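Local coordinates for protein transketolase (Campylobacter jejuni, PDB 3L84) that belongs to the thiamine diphosphate-dependent transketolase family, whose members are built from consecutive alpha/beta domains, and forms a two-chain assembly, at residues 608-611 / 612-615; 536-539 / 540-544; 8-11 / 12-16; 282-285 / 286-290. All coordinates share one frame; numbering follows the deposited sequence.

Interaction 1 of 4, residues 608-611 / 612-615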
ATOM      1  N   SER A 608      -3.033  22.974   2.760  1.00  7.78           N
ATOM      2  CA  SER A 608      -3.526  23.124   4.116  1.00  7.07           C
ATOM      3  C   SER A 608      -4.241  24.453   4.278  1.00  8.00           C
ATOM      4  O   SER A 608      -3.625  25.506   4.207  1.00  9.75           O
ATOM      5  CB  SER A 608      -2.333  22.989   5.095  1.00  7.39           C
ATOM      6  OG  SER A 608      -2.733  23.237   6.420  1.00  7.49           O
ATOM      7  N   GLY A 609      -5.530  24.424   4.570  1.00  7.42           N
ATOM      8  CA  GLY A 609      -6.318  25.633   4.808  1.00  7.11           C
ATOM      9  C   GLY A 609      -7.744  25.253   5.120  1.00  6.88           C
ATOM     10  O   GLY A 609      -8.113  24.081   5.065  1.00  7.54           O
ATOM     11  N   LYS A 610      -8.555  26.238   5.507  1.00  7.52           N
ATOM     12  CA  LYS A 610      -9.984  25.978   5.732  1.00  9.15           C
ATOM     13  C   LYS A 610     -10.621  25.418   4.486  1.00  9.04           C
ATOM     14  O   LYS A 610     -10.290  25.862   3.386  1.00  8.26           O
ATOM     15  CB  LYS A 610     -10.652  27.287   6.134  1.00  9.39           C
ATOM     16  CG  LYS A 610     -10.198  27.889   7.489  1.00 11.09           C
ATOM     17  CD  LYS A 610     -10.912  29.214   7.773  1.00 13.58           C
ATOM     18  CE  LYS A 610     -10.352  29.885   9.039  1.00 14.64           C
ATOM     19  NZ  LYS A 610     -10.426  29.039  10.253  1.00 16.70           N
ATOM     20  N   ASP A 611     -11.521  24.454   4.625  1.00 10.02           N
ATOM     21  CA  ASP A 611     -12.171  23.823   3.505  1.00 10.93           C
ATOM     22  C   ASP A 611     -12.681  24.800   2.452  1.00 11.56           C
ATOM     23  O   ASP A 611     -12.397  24.620   1.268  1.00 11.32           O
ATOM     24  CB  ASP A 611     -13.265  22.841   3.971  1.00 12.76           C
ATOM     25  CG  ASP A 611     -14.366  23.456   4.834  1.00 15.72           C
ATOM     26  OD1 ASP A 611     -14.403  24.668   5.149  1.00 17.61           O
ATOM     27  OD2 ASP A 611     -15.233  22.623   5.215  1.00 20.97           O
ATOM     28  N   LYS A 612     -13.400  25.820   2.880  1.00 11.44           N
ATOM     29  CA  LYS A 612     -13.968  26.766   1.903  1.00 12.65           C
ATOM     30  C   LYS A 612     -12.848  27.494   1.136  1.00 11.29           C
ATOM     31  O   LYS A 612     -12.997  27.754  -0.063  1.00 10.86           O
ATOM     32  CB  LYS A 612     -14.953  27.738   2.554  1.00 14.44           C
ATOM     33  CG  LYS A 612     -16.277  27.094   2.970  1.00 21.18           C
ATOM     34  CD  LYS A 612     -17.150  28.122   3.698  1.00 28.62           C
ATOM     35  CE  LYS A 612     -18.456  27.540   4.248  1.00 32.44           C
ATOM     36  NZ  LYS A 612     -19.258  28.590   4.976  1.00 35.65           N
ATOM     37  N   ASP A 613     -11.745  27.803   1.806  1.00 10.38           N
ATOM     38  CA  ASP A 613     -10.606  28.468   1.165  1.00  9.83           C
ATOM     39  C   ASP A 613      -9.922  27.540   0.142  1.00  8.34           C
ATOM     40  O   ASP A 613      -9.564  27.962  -0.955  1.00  8.66           O
ATOM     41  CB  ASP A 613      -9.563  28.890   2.192  1.00  9.40           C
ATOM     42  CG  ASP A 613     -10.031  29.982   3.148  1.00 13.18           C
ATOM     43  OD1 ASP A 613     -11.110  30.590   2.896  1.00 15.33           O
ATOM     44  OD2 ASP A 613      -9.269  30.225   4.143  1.00 13.13           O
ATOM     45  N   VAL A 614      -9.818  26.256   0.496  1.00  7.62           N
ATOM     46  CA  VAL A 614      -9.164  25.282  -0.361  1.00  7.39           C
ATOM     47  C   VAL A 614     -10.050  25.023  -1.601  1.00  7.01           C
ATOM     48  O   VAL A 614      -9.553  24.980  -2.714  1.00  6.64           O
ATOM     49  CB  VAL A 614      -8.792  23.995   0.411  1.00  7.10           C
ATOM     50  CG1 VAL A 614      -8.147  22.966  -0.509  1.00 10.26           C
ATOM     51  CG2 VAL A 614      -7.844  24.362   1.530  1.00  9.05           C
ATOM     52  N   PHE A 615     -11.357  24.854  -1.422  1.00  7.40           N
ATOM     53  CA  PHE A 615     -12.194  24.648  -2.591  1.00  7.03           C
ATOM     54  C   PHE A 615     -12.128  25.841  -3.544  1.00  7.33           C
ATOM     55  O   PHE A 615     -12.074  25.641  -4.745  1.00  8.18           O
ATOM     56  CB  PHE A 615     -13.653  24.347  -2.189  1.00  7.78           C
ATOM     57  CG  PHE A 615     -13.949  22.893  -1.885  1.00  9.04           C
ATOM     58  CD1 PHE A 615     -13.804  21.923  -2.849  1.00  9.77           C
ATOM     59  CD2 PHE A 615     -14.414  22.522  -0.643  1.00 11.84           C
ATOM     60  CE1 PHE A 615     -14.108  20.581  -2.556  1.00 11.26           C
ATOM     61  CE2 PHE A 615     -14.706  21.172  -0.371  1.00 11.57           C
ATOM     62  CZ  PHE A 615     -14.567  20.245  -1.320  1.00 10.93           C
TER
HETATM   63  O   HOH W   1      -7.312  28.960   5.532  1.00  8.64           O
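Two i to i+4 bonds start helix 611-617 here: Val614 N gives its hydrogen to Lys610 O (3.0 Å), and Phe615 N reaches Asp611 O (2.9 Å) almost straight, at 171°. Asp613 N also turns toward Lys610 O, but that bond is weak. Lys610, the N-cap residue, lays its aliphatic chain alongside Asp613, with CB 3.8 Å from Asp613 OD2. The ammonium group goes elsewhere, its NZ 6.3 Å from Asp613 OD2, so this is methylene packing rather than a salt bridge. A water completes the pairing: it accepts from Lys610 N at 3.0 Å and donates to Asp613 OD2 at 2.7 Å. The carboxylate three residues into the helix thus reaches the N-cap amide indirectly, a water-mediated counterpart of one half of a capping box. All this lies in the C-terminal domain of the transketolase fold, against the second subunit, whose Leu94 packs on Asp613 and Val614. Asp611 adds a weak bond of its own, OD1 to Lys612 N at 2.7 Å; its CG sits between the backbone N and the carbonyl carbon (chi1 58°), which curls the carboxylate back over the next amide. Acidic groups suit this end of a helix, where the N-H groups of the first turn point outward along the axis and probably make the potential positive. On the buried side, Val614 CG2 packs 3.6 Å from Gly609 O. The extended Gly609 has no side chain to compete for that space, and Ser608, just before it, hydrogen-bonds through OG to Gly100 N of the second subunit.

Interaction 2 of 4, residues 536-539 / 540-544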
ATOM      1  N   GLU A 536     -19.425  17.408  -5.649  1.00  7.47           N
ATOM      2  CA  GLU A 536     -19.462  18.388  -6.760  1.00  7.85           C
ATOM      3  C   GLU A 536     -20.789  18.487  -7.476  1.00  7.68           C
ATOM      4  O   GLU A 536     -20.954  19.331  -8.353  1.00  8.56           O
ATOM      5  CB  GLU A 536     -18.308  18.086  -7.744  1.00  9.35           C
ATOM      6  CG  GLU A 536     -16.979  18.560  -7.220  1.00  9.27           C
ATOM      7  CD  GLU A 536     -16.531  17.822  -5.980  1.00 10.01           C
ATOM      8  OE1 GLU A 536     -16.166  16.626  -6.122  1.00  9.66           O
ATOM      9  OE2 GLU A 536     -16.542  18.408  -4.869  1.00 10.15           O
ATOM     10  N   VAL A 537     -21.763  17.664  -7.110  1.00  8.64           N
ATOM     11  CA  VAL A 537     -23.045  17.691  -7.827  1.00  9.74           C
ATOM     12  C   VAL A 537     -23.783  19.006  -7.607  1.00 10.03           C
ATOM     13  O   VAL A 537     -24.318  19.604  -8.526  1.00  9.07           O
ATOM     14  CB  VAL A 537     -23.935  16.461  -7.445  1.00  9.87           C
ATOM     15  CG1 VAL A 537     -25.350  16.586  -8.060  1.00 10.25           C
ATOM     16  CG2 VAL A 537     -23.291  15.185  -7.921  1.00 10.48           C
ATOM     17  N   TRP A 538     -23.791  19.491  -6.379  1.00  9.56           N
ATOM     18  CA  TRP A 538     -24.492  20.720  -6.082  1.00 10.99           C
ATOM     19  C   TRP A 538     -23.871  21.899  -6.838  1.00  9.84           C
ATOM     20  O   TRP A 538     -24.583  22.764  -7.365  1.00 10.26           O
ATOM     21  CB  TRP A 538     -24.433  20.952  -4.567  1.00 12.98           C
ATOM     22  CG  TRP A 538     -25.341  22.003  -4.152  1.00 17.59           C
ATOM     23  CD1 TRP A 538     -25.003  23.243  -3.699  1.00 22.20           C
ATOM     24  CD2 TRP A 538     -26.783  21.935  -4.140  1.00 22.99           C
ATOM     25  NE1 TRP A 538     -26.147  23.959  -3.400  1.00 22.97           N
ATOM     26  CE2 TRP A 538     -27.246  23.173  -3.660  1.00 24.63           C
ATOM     27  CE3 TRP A 538     -27.718  20.944  -4.495  1.00 25.81           C
ATOM     28  CZ2 TRP A 538     -28.613  23.447  -3.517  1.00 25.20           C
ATOM     29  CZ3 TRP A 538     -29.065  21.205  -4.346  1.00 27.94           C
ATOM     30  CH2 TRP A 538     -29.502  22.451  -3.867  1.00 26.75           C
ATOM     31  N   LEU A 539     -22.540  21.932  -6.929  1.00  9.48           N
ATOM     32  CA  LEU A 539     -21.868  22.978  -7.710  1.00  9.28           C
ATOM     33  C   LEU A 539     -22.381  22.967  -9.149  1.00  9.67           C
ATOM     34  O   LEU A 539     -22.595  24.028  -9.760  1.00 10.37           O
ATOM     35  CB  LEU A 539     -20.331  22.754  -7.659  1.00 10.05           C
ATOM     36  CG  LEU A 539     -19.525  23.590  -8.631  1.00  9.57           C
ATOM     37  CD1 LEU A 539     -19.603  25.076  -8.361  1.00 10.19           C
ATOM     38  CD2 LEU A 539     -18.055  23.135  -8.577  1.00 10.64           C
ATOM     39  N   CYS A 540     -22.546  21.775  -9.708  1.00  9.25           N
ATOM     40  CA  CYS A 540     -23.056  21.655 -11.073  1.00  9.80           C
ATOM     41  C   CYS A 540     -24.524  22.058 -11.183  1.00  9.70           C
ATOM     42  O   CYS A 540     -24.900  22.700 -12.154  1.00  9.65           O
ATOM     43  CB  CYS A 540     -22.861  20.258 -11.606  1.00  9.84           C
ATOM     44  SG  CYS A 540     -21.118  19.871 -11.902  1.00 10.65           S
ATOM     45  N   LEU A 541     -25.359  21.728 -10.203  1.00  8.71           N
ATOM     46  CA  LEU A 541     -26.746  22.183 -10.239  1.00  9.30           C
ATOM     47  C   LEU A 541     -26.801  23.727 -10.226  1.00  8.90           C
ATOM     48  O   LEU A 541     -27.556  24.351 -10.999  1.00  9.91           O
ATOM     49  CB  LEU A 541     -27.563  21.589  -9.080  1.00  9.62           C
ATOM     50  CG  LEU A 541     -27.855  20.119  -9.224  1.00 11.41           C
ATOM     51  CD1 LEU A 541     -28.306  19.553  -7.852  1.00 12.91           C
ATOM     52  CD2 LEU A 541     -28.895  19.823 -10.319  1.00 12.74           C
ATOM     53  N   GLU A 542     -26.045  24.342  -9.314  1.00  8.96           N
ATOM     54  CA  GLU A 542     -26.011  25.790  -9.200  1.00  9.57           C
ATOM     55  C   GLU A 542     -25.448  26.420 -10.451  1.00  8.92           C
ATOM     56  O   GLU A 542     -25.943  27.458 -10.909  1.00  9.57           O
ATOM     57  CB  GLU A 542     -25.205  26.231  -7.972  1.00 10.74           C
ATOM     58  CG  GLU A 542     -25.813  25.760  -6.616  1.00 14.08           C
ATOM     59  CD  GLU A 542     -26.921  26.646  -6.090  1.00 20.33           C
ATOM     60  OE1 GLU A 542     -26.617  27.740  -5.581  1.00 23.67           O
ATOM     61  OE2 GLU A 542     -28.093  26.221  -6.156  1.00 21.17           O
ATOM     62  N   SER A 543     -24.425  25.798 -11.035  1.00  8.05           N
ATOM     63  CA  SER A 543     -23.829  26.330 -12.254  1.00  8.53           C
ATOM     64  C   SER A 543     -24.781  26.211 -13.449  1.00  8.51           C
ATOM     65  O   SER A 543     -24.881  27.124 -14.264  1.00  8.25           O
ATOM     66  CB  SER A 543     -22.500  25.654 -12.573  1.00  9.00           C
ATOM     67  OG  SER A 543     -21.557  25.914 -11.532  1.00  8.82           O
ATOM     68  N   ALA A 544     -25.512  25.106 -13.521  1.00  8.34           N
ATOM     69  CA  ALA A 544     -26.488  24.914 -14.581  1.00  9.66           C
ATOM     70  C   ALA A 544     -27.614  25.962 -14.470  1.00 10.36           C
ATOM     71  O   ALA A 544     -28.052  26.516 -15.463  1.00 10.12           O
ATOM     72  CB  ALA A 544     -27.063  23.513 -14.526  1.00  9.96           C
TER
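Glu536 O takes the amide of Cys540, with 3.2 Å from Glu536 O to Cys540 N, and opens the first turn of helix 537-549; its carboxylate points elsewhere, OE1 meeting Ala586 N and forming a salt bridge with Arg472. Val537 comes next, its branched side chain alongside that of Leu541 one turn on, CG1 4.2 Å from Leu541 CD1. Both are apolar because this helix face lies on strand 554-558, within a beta-alpha-beta unit. Trp538 turns its indole outward and along the helix. Glu542 CG sits over a face of the five-membered ring in a CH-pi contact, 3.7 Å from Trp538 NE1. The bend of Glu542 at chi2 (-83°) lays its carboxylate nearly parallel to the indole, the planes 6° apart, while Leu541 CD1 meets the six-membered ring, 3.7 Å from Trp538 CE3. Leu539 packs on helix 622-629, and its carbonyl is gripped twice: Ser543 N and Ser543 OG each lie 2.8 Å from Leu539 O, approaching from opposite faces of the carbonyl plane. A buried serine hydroxyl is thereby given an acceptor within its own helix, while the indole face takes the CG of Glu542, an apolar part of an acidic residue.

Interaction 3 of 4, residues 8-11 / 12-16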
ATOM      1  N   GLU A   8       7.042 -42.291   2.140  1.00  9.13           N
ATOM      2  CA  GLU A   8       6.435 -42.504   0.844  1.00  9.33           C
ATOM      3  C   GLU A   8       5.436 -41.403   0.506  1.00  8.77           C
ATOM      4  O   GLU A   8       5.413 -40.877  -0.603  1.00  7.95           O
ATOM      5  CB  GLU A   8       5.778 -43.878   0.747  1.00  9.00           C
ATOM      6  CG  GLU A   8       5.422 -44.233  -0.711  1.00  9.94           C
ATOM      7  CD  GLU A   8       4.549 -45.461  -0.878  1.00 13.15           C
ATOM      8  OE1 GLU A   8       3.317 -45.331  -0.676  1.00 13.96           O
ATOM      9  OE2 GLU A   8       5.081 -46.535  -1.254  1.00 13.70           O
ATOM     10  N   GLN A   9       4.605 -41.017   1.484  1.00  8.43           N
ATOM     11  CA  GLN A   9       3.639 -39.928   1.293  1.00  8.73           C
ATOM     12  C   GLN A   9       4.341 -38.628   0.949  1.00  8.11           C
ATOM     13  O   GLN A   9       3.939 -37.916   0.011  1.00  8.97           O
ATOM     14  CB  GLN A   9       2.748 -39.783   2.534  1.00  8.26           C
ATOM     15  CG  GLN A   9       1.703 -40.861   2.629  1.00 10.12           C
ATOM     16  CD  GLN A   9       0.807 -40.634   3.833  1.00 10.37           C
ATOM     17  OE1 GLN A   9       1.204 -40.914   4.969  1.00 11.47           O
ATOM     18  NE2 GLN A   9      -0.364 -40.051   3.598  1.00 11.58           N
ATOM     19  N   ALA A  10       5.384 -38.290   1.691  1.00  8.13           N
ATOM     20  CA  ALA A  10       6.113 -37.030   1.457  1.00  7.45           C
ATOM     21  C   ALA A  10       6.757 -37.042   0.094  1.00  8.17           C
ATOM     22  O   ALA A  10       6.705 -36.045  -0.649  1.00  8.62           O
ATOM     23  CB  ALA A  10       7.142 -36.787   2.557  1.00  8.39           C
ATOM     24  N   ASN A  11       7.371 -38.157  -0.281  1.00  8.87           N
ATOM     25  CA  ASN A  11       7.999 -38.216  -1.578  1.00  8.62           C
ATOM     26  C   ASN A  11       6.991 -38.199  -2.730  1.00  8.28           C
ATOM     27  O   ASN A  11       7.275 -37.644  -3.786  1.00  8.99           O
ATOM     28  CB  ASN A  11       8.961 -39.414  -1.639  1.00  8.92           C
ATOM     29  CG  ASN A  11      10.219 -39.166  -0.824  1.00 10.63           C
ATOM     30  OD1 ASN A  11      10.601 -38.014  -0.600  1.00 12.06           O
ATOM     31  ND2 ASN A  11      10.862 -40.229  -0.359  1.00 11.96           N
ATOM     32  N   THR A  12       5.803 -38.755  -2.504  1.00  8.44           N
ATOM     33  CA  THR A  12       4.719 -38.668  -3.488  1.00  8.39           C
ATOM     34  C   THR A  12       4.405 -37.201  -3.729  1.00  8.93           C
ATOM     35  O   THR A  12       4.296 -36.757  -4.876  1.00  8.69           O
ATOM     36  CB  THR A  12       3.476 -39.440  -3.033  1.00  8.52           C
ATOM     37  OG1 THR A  12       3.827 -40.833  -2.875  1.00  8.80           O
ATOM     38  CG2 THR A  12       2.348 -39.330  -4.070  1.00 10.09           C
ATOM     39  N   LEU A  13       4.238 -36.438  -2.654  1.00  8.70           N
ATOM     40  CA  LEU A  13       4.003 -34.996  -2.797  1.00  8.93           C
ATOM     41  C   LEU A  13       5.162 -34.302  -3.499  1.00  9.16           C
ATOM     42  O   LEU A  13       4.929 -33.420  -4.337  1.00  9.41           O
ATOM     43  CB  LEU A  13       3.755 -34.346  -1.435  1.00  9.50           C
ATOM     44  CG  LEU A  13       2.456 -34.663  -0.692  1.00  9.03           C
ATOM     45  CD1 LEU A  13       2.601 -34.293   0.798  1.00 11.59           C
ATOM     46  CD2 LEU A  13       1.241 -33.977  -1.326  1.00 11.65           C
ATOM     47  N   ARG A  14       6.409 -34.636  -3.139  1.00  9.33           N
ATOM     48  CA  ARG A  14       7.567 -34.018  -3.782  1.00  9.29           C
ATOM     49  C   ARG A  14       7.553 -34.237  -5.273  1.00  9.35           C
ATOM     50  O   ARG A  14       7.766 -33.294  -6.054  1.00  9.05           O
ATOM     51  CB  ARG A  14       8.881 -34.607  -3.264  1.00  8.58           C
ATOM     52  CG  ARG A  14       9.264 -34.246  -1.840  1.00  9.60           C
ATOM     53  CD  ARG A  14      10.695 -34.689  -1.546  1.00 10.80           C
ATOM     54  NE  ARG A  14      11.108 -34.000  -0.352  1.00 11.59           N
ATOM     55  CZ  ARG A  14      10.856 -34.362   0.889  1.00 10.66           C
ATOM     56  NH1 ARG A  14      10.380 -35.544   1.213  1.00 10.92           N
ATOM     57  NH2 ARG A  14      11.127 -33.488   1.852  1.00 12.05           N
ATOM     58  N   PHE A  15       7.288 -35.463  -5.704  1.00  8.86           N
ATOM     59  CA  PHE A  15       7.449 -35.761  -7.150  1.00  9.41           C
ATOM     60  C   PHE A  15       6.248 -35.350  -7.987  1.00  9.35           C
ATOM     61  O   PHE A  15       6.425 -34.945  -9.136  1.00  9.76           O
ATOM     62  CB  PHE A  15       7.893 -37.200  -7.383  1.00  9.60           C
ATOM     63  CG  PHE A  15       9.212 -37.513  -6.703  1.00  9.64           C
ATOM     64  CD1 PHE A  15      10.309 -36.663  -6.886  1.00 13.34           C
ATOM     65  CD2 PHE A  15       9.364 -38.632  -5.903  1.00 11.63           C
ATOM     66  CE1 PHE A  15      11.523 -36.913  -6.258  1.00 14.15           C
ATOM     67  CE2 PHE A  15      10.581 -38.884  -5.272  1.00 13.53           C
ATOM     68  CZ  PHE A  15      11.638 -38.024  -5.447  1.00 13.33           C
ATOM     69  N   LEU A  16       5.045 -35.318  -7.411  1.00  9.44           N
ATOM     70  CA  LEU A  16       3.933 -34.668  -8.110  1.00  9.64           C
ATOM     71  C   LEU A  16       4.245 -33.202  -8.328  1.00  9.76           C
ATOM     72  O   LEU A  16       4.083 -32.674  -9.427  1.00  9.88           O
ATOM     73  CB  LEU A  16       2.603 -34.825  -7.341  1.00  9.78           C
ATOM     74  CG  LEU A  16       1.932 -36.196  -7.354  1.00 10.32           C
ATOM     75  CD1 LEU A  16       0.627 -36.125  -6.608  1.00 12.30           C
ATOM     76  CD2 LEU A  16       1.678 -36.699  -8.802  1.00 14.14           C
TER
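Asn11 and Arg14 meet in a buried side-chain contact within a single helix, 3-24, near the N terminus of the chain in the thiamine diphosphate binding domain. Arg14 NH1 donates to Asn11 OD1 at 3.1 Å, the oxygen lying at the edge of the guanidinium and 18° out of its plane. The amide and guanidinium planes stand 63° apart, so the two groups meet at a slant rather than as a flat pair. Arginine suits the site because its long chain, extended from CG to NE, carries several donors into the interior: NH2 also bonds Leu33 O and makes a salt bridge with Asp37 of helix 30-42, while NE bonds Lys244 O. Ala10, one turn before, is small enough to let NH1 come within 3.7 Å of its CB. This part of helix 3-24 packs against helices 30-42, 69-79 and 284-291, so a polar group here needs a partner close by. Thr12 finds its own inside the helix. Its OG1 lies anti to the carbonyl carbon (chi1 -61°), which turns the hydroxyl back to donate to Glu8 O; OG1 is 2.8 Å from that oxygen. Thr12 N reaches Glu8 O as well, at 2.9 Å and from the opposite face of the carbonyl plane, so one backbone oxygen holds two donors. Beyond Asn11 the ring of Phe15 comes back beside the turn, its CD2 3.1 Å from Asn11 O and its CE2 4.0 Å from Asn11 CB, and it meets Phe274 edge-to-face.

Interaction 4 of 4, residues 282-285 / 286-290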
ATOM      1  N   ILE A 282       1.607 -42.107  -8.351  1.00 10.68           N
ATOM      2  CA  ILE A 282       1.105 -42.190  -6.982  1.00 10.64           C
ATOM      3  C   ILE A 282       1.162 -43.656  -6.532  1.00  9.66           C
ATOM      4  O   ILE A 282       0.373 -44.493  -7.000  1.00 10.12           O
ATOM      5  CB  ILE A 282      -0.329 -41.630  -6.878  1.00 11.21           C
ATOM      6  CG1 ILE A 282      -0.389 -40.201  -7.447  1.00 13.58           C
ATOM      7  CG2 ILE A 282      -0.804 -41.742  -5.412  1.00 11.70           C
ATOM      8  CD1 ILE A 282      -1.789 -39.588  -7.588  1.00 16.25           C
ATOM      9  N   PRO A 283       2.122 -44.001  -5.654  1.00  9.06           N
ATOM     10  CA  PRO A 283       2.183 -45.395  -5.185  1.00  9.43           C
ATOM     11  C   PRO A 283       0.945 -45.806  -4.421  1.00  9.97           C
ATOM     12  O   PRO A 283       0.288 -44.957  -3.805  1.00  9.86           O
ATOM     13  CB  PRO A 283       3.401 -45.419  -4.253  1.00 10.30           C
ATOM     14  CG  PRO A 283       4.109 -44.169  -4.466  1.00 10.69           C
ATOM     15  CD  PRO A 283       3.175 -43.177  -5.047  1.00  9.77           C
ATOM     16  N   GLN A 284       0.622 -47.089  -4.453  1.00  9.98           N
ATOM     17  CA  GLN A 284      -0.578 -47.600  -3.765  1.00 10.54           C
ATOM     18  C   GLN A 284      -0.741 -47.251  -2.300  1.00 11.03           C
ATOM     19  O   GLN A 284      -1.812 -46.811  -1.908  1.00 10.83           O
ATOM     20  CB  GLN A 284      -0.661 -49.130  -3.898  1.00 12.15           C
ATOM     21  CG  GLN A 284      -1.290 -49.575  -5.178  1.00 15.30           C
ATOM     22  CD  GLN A 284      -2.753 -49.200  -5.277  1.00 17.31           C
ATOM     23  OE1 GLN A 284      -3.143 -48.436  -6.158  1.00 20.21           O
ATOM     24  NE2 GLN A 284      -3.570 -49.706  -4.371  1.00 16.14           N
ATOM     25  N   ALA A 285       0.264 -47.480  -1.463  1.00 11.66           N
ATOM     26  CA  ALA A 285       0.097 -47.254  -0.021  1.00 12.09           C
ATOM     27  C   ALA A 285      -0.239 -45.800   0.242  1.00 12.01           C
ATOM     28  O   ALA A 285      -1.129 -45.494   1.043  1.00 11.75           O
ATOM     29  CB  ALA A 285       1.362 -47.692   0.778  1.00 12.13           C
ATOM     30  N   SER A 286       0.453 -44.895  -0.449  1.00 11.09           N
ATOM     31  CA  SER A 286       0.223 -43.468  -0.306  1.00 11.10           C
ATOM     32  C   SER A 286      -1.135 -43.093  -0.869  1.00  9.88           C
ATOM     33  O   SER A 286      -1.843 -42.291  -0.273  1.00  9.95           O
ATOM     34  CB  SER A 286       1.330 -42.658  -0.988  1.00 11.64           C
ATOM     35  OG  SER A 286       2.526 -42.740  -0.214  1.00 14.13           O
ATOM     36  N   LYS A 287      -1.514 -43.667  -2.011  1.00  9.30           N
ATOM     37  CA  LYS A 287      -2.821 -43.385  -2.617  1.00  9.64           C
ATOM     38  C   LYS A 287      -3.957 -43.661  -1.622  1.00  9.75           C
ATOM     39  O   LYS A 287      -4.821 -42.816  -1.390  1.00  9.87           O
ATOM     40  CB  LYS A 287      -3.014 -44.228  -3.884  1.00  9.51           C
ATOM     41  CG  LYS A 287      -4.325 -43.996  -4.628  1.00 12.62           C
ATOM     42  CD  LYS A 287      -4.589 -45.017  -5.722  1.00 17.06           C
ATOM     43  CE  LYS A 287      -6.077 -45.133  -6.103  1.00 21.29           C
ATOM     44  NZ  LYS A 287      -6.562 -43.879  -6.747  1.00 26.36           N
ATOM     45  N   ILE A 288      -3.916 -44.845  -1.025  1.00  9.42           N
ATOM     46  CA  ILE A 288      -4.962 -45.274  -0.104  1.00 10.42           C
ATOM     47  C   ILE A 288      -4.943 -44.418   1.144  1.00  9.45           C
ATOM     48  O   ILE A 288      -5.996 -44.003   1.621  1.00  9.56           O
ATOM     49  CB  ILE A 288      -4.767 -46.757   0.276  1.00 10.68           C
ATOM     50  CG1 ILE A 288      -4.948 -47.650  -0.943  1.00 11.75           C
ATOM     51  CG2 ILE A 288      -5.730 -47.206   1.384  1.00 10.90           C
ATOM     52  CD1 ILE A 288      -4.393 -49.014  -0.705  1.00 14.59           C
ATOM     53  N   ARG A 289      -3.766 -44.171   1.692  1.00  8.59           N
ATOM     54  CA  ARG A 289      -3.661 -43.405   2.923  1.00  9.04           C
ATOM     55  C   ARG A 289      -4.130 -41.956   2.749  1.00  8.44           C
ATOM     56  O   ARG A 289      -4.949 -41.474   3.538  1.00  8.64           O
ATOM     57  CB  ARG A 289      -2.243 -43.472   3.468  1.00  8.42           C
ATOM     58  CG  ARG A 289      -2.004 -42.700   4.774  1.00 12.03           C
ATOM     59  CD  ARG A 289      -2.903 -43.114   5.946  1.00 12.88           C
ATOM     60  NE  ARG A 289      -2.833 -44.517   6.345  1.00 15.18           N
ATOM     61  CZ  ARG A 289      -1.947 -45.033   7.196  1.00 15.79           C
ATOM     62  NH1 ARG A 289      -0.960 -44.307   7.722  1.00 15.88           N
ATOM     63  NH2 ARG A 289      -2.034 -46.314   7.512  1.00 17.10           N
ATOM     64  N   PHE A 290      -3.659 -41.262   1.723  1.00  8.36           N
ATOM     65  CA  PHE A 290      -4.147 -39.907   1.459  1.00  8.37           C
ATOM     66  C   PHE A 290      -5.659 -39.894   1.169  1.00  9.05           C
ATOM     67  O   PHE A 290      -6.367 -39.014   1.671  1.00  9.42           O
ATOM     68  CB  PHE A 290      -3.401 -39.237   0.290  1.00  8.91           C
ATOM     69  CG  PHE A 290      -2.075 -38.597   0.647  1.00  8.99           C
ATOM     70  CD1 PHE A 290      -2.009 -37.533   1.538  1.00 10.24           C
ATOM     71  CD2 PHE A 290      -0.903 -39.021   0.042  1.00  9.24           C
ATOM     72  CE1 PHE A 290      -0.783 -36.899   1.814  1.00  9.60           C
ATOM     73  CE2 PHE A 290       0.280 -38.396   0.295  1.00  9.75           C
ATOM     74  CZ  PHE A 290       0.339 -37.345   1.190  1.00  9.98           C
TER
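Lys287 N bonds Pro283 O at 2.9 Å, and the i to i+4 bonds from Ile288 N to Gln284 O and from Arg289 N to Ala285 O follow, so the chain passes from an extended lead-in straight into helix 284-291. Pro283, at the N-cap, has a ring that restrains the backbone at the entry and no N-H of its own, though it offers no side-chain acceptor to the first turn. Ile282 crosses Lys287 at about a right angle, and its CG2 rests 3.7 Å from Lys287 CB. With CG1 beside the backbone N (chi1 -54°), CG2 is the branch left to meet the lysine; Ile282 also packs on His77 and Leu78 of helix 69-79. Gln284 would head away from the helix, but a bend at chi2 (-66°) folds its amide back over the first turn. There OE1 comes 3.7 Å from Lys287 CD, alongside the lysine chain, and NE2 comes 3.8 Å from Ile288 CD1. In both touches a polar atom of the amide meets carbon, so they are van der Waals contacts and not hydrogen bonds; Gln284, Lys287 and Ile288 are all exposed. The inward side is different: Ser286 is buried, and its OG bonds Glu8 OE1 of helix 3-24. The pair Ile282 and Lys287 takes the places of a hydrophobic staple, the residue before the N-cap touching the fourth one after it, here with the aliphatic base of a lysine in the second role, at the start of an amphipathic surface helix.

In the fold
Following the chain, interaction 3 comes first, on helix 3-24, and interaction 4 follows much later on helix 284-291; interaction 2 opens helix 537-549 and interaction 1 helix 611-617. Each closes only a turn or so of helix, and they run in series, neither nesting nor crossing. Interactions 3 and 4, with centres about 10 Å apart, join two helices of the thiamine diphosphate binding domain: Thr12 OG1 packs on Pro283 CD and Gln9 on Arg289. Interactions 1 and 2 share the C-terminal domain and touch where the Phe615 ring packs on the Glu536 carboxylate. The two pairs lie on opposite sides of the chain's centre.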